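Local structure of cyclic dimeric GMP binding protein (Pseudomonas fluorescens, 3PJV) at the interface of chains A and B. The protein binds cyclic di-GMP and, as the receptor LapD, relays this signal from inside the cell to the periplasm to control proteolysis there. Numbering follows the deposited sequence. Chains: chain A/B, Cyclic dimeric GMP binding protein.

The interface of chains A and B. Residues chain A 98-100, 110; chain B 29, 32-33, 36.
A:Val100, on strand 96-102, reaches across to the C-terminal end of the long helix 7-32 of chain B, and its two methyls reach different parts of that chain. From CB the two methyls part. CG1, anti to the backbone N (chi1 -179°), points toward the short 3-10 helix 33-35 and the loop that follows, where it meets CD1 of B:Ile36 at 3.8 Å; B:Ile36 has its own CG1 anti to the backbone N (chi1 -157°), which carries CD1 to the valine, and the two side chains run past each other in opposite directions. CG2, beside the backbone N, rests on the helix backbone, 3.8 Å from CA of B:Ala29. The small B:Ala29 suits this place because the strand can come close to the helix: its CB touches CB of A:Ala98 at 3.7 Å and lies equally near the carbonyl O of A:Leu99. On the adjacent strand 105-114, A:Val110 sends CG2 against CD1 of B:Leu32 (3.8 Å), the two side chains crossing at a slant. B:Thr33 suits a helix end bordering an apolar surface: its hydroxyl OG1 hydrogen-bonds within its own chain to O of B:Ala29 (2.8 Å), the donor hydroxyl tilted 27° out of the plane of that carbonyl, while its CA lies 3.9 Å from CG1 of A:Val100. This apolar strand-on-helix patch, repeated by the two-fold symmetry, helps hold the two copies together in this assembly, which may reflect a functional dimer of the periplasmic output domain, probably of use in passing the c-di-GMP signal outward.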
# COMPACT_ATOMS: atom_id res chain seq x y z
N ALA A 98 15.41 9.01 -4.48
CA ALA A 98 16.67 8.29 -4.51
C ALA A 98 17.40 8.57 -5.83
O ALA A 98 16.76 8.84 -6.84
CB ALA A 98 16.44 6.80 -4.33
N LEU A 99 18.72 8.51 -5.80
CA LEU A 99 19.52 8.82 -6.97
C LEU A 99 19.91 7.57 -7.73
O LEU A 99 20.17 6.53 -7.14
CB LEU A 99 20.78 9.58 -6.57
CG LEU A 99 20.55 10.95 -5.93
CD1 LEU A 99 21.86 11.68 -5.71
CD2 LEU A 99 19.61 11.79 -6.78
N VAL A 100 19.93 7.68 -9.06
CA VAL A 100 20.45 6.65 -9.93
C VAL A 100 21.76 7.17 -10.51
O VAL A 100 21.81 8.27 -11.05
CB VAL A 100 19.51 6.35 -11.11
CG1 VAL A 100 20.09 5.24 -11.99
CG2 VAL A 100 18.11 5.99 -10.62
N VAL A 110 14.78 9.55 -8.73
CA VAL A 110 13.47 8.92 -8.65
C VAL A 110 12.69 9.57 -7.52
O VAL A 110 13.17 9.62 -6.39
CB VAL A 110 13.58 7.41 -8.34
CG1 VAL A 110 12.19 6.78 -8.26
CG2 VAL A 110 14.43 6.71 -9.39
N ALA B 29 15.24 3.01 -7.80
CA ALA B 29 16.53 3.55 -8.22
C ALA B 29 17.52 2.41 -8.47
O ALA B 29 18.28 2.43 -9.43
CB ALA B 29 17.08 4.52 -7.18
N LEU B 32 16.58 0.51 -11.65
CA LEU B 32 16.82 1.30 -12.86
C LEU B 32 18.30 1.37 -13.20
O LEU B 32 18.67 1.69 -14.34
CB LEU B 32 16.30 2.73 -12.69
CG LEU B 32 14.78 2.91 -12.60
CD1 LEU B 32 14.45 4.39 -12.43
CD2 LEU B 32 14.07 2.34 -13.81
N THR B 33 19.14 1.11 -12.22
CA THR B 33 20.57 1.37 -12.37
C THR B 33 21.19 0.69 -13.59
O THR B 33 21.83 1.36 -14.40
CB THR B 33 21.34 1.07 -11.07
OG1 THR B 33 20.93 2.00 -10.07
CG2 THR B 33 22.84 1.20 -11.30
N ILE B 36 19.51 2.36 -17.09
CA ILE B 36 19.29 3.80 -17.21
C ILE B 36 19.42 4.32 -18.65
O ILE B 36 18.83 5.34 -18.99
CB ILE B 36 20.19 4.61 -16.25
CG1 ILE B 36 19.57 5.99 -15.98
CG2 ILE B 36 21.60 4.71 -16.78
CD1 ILE B 36 18.23 5.93 -15.27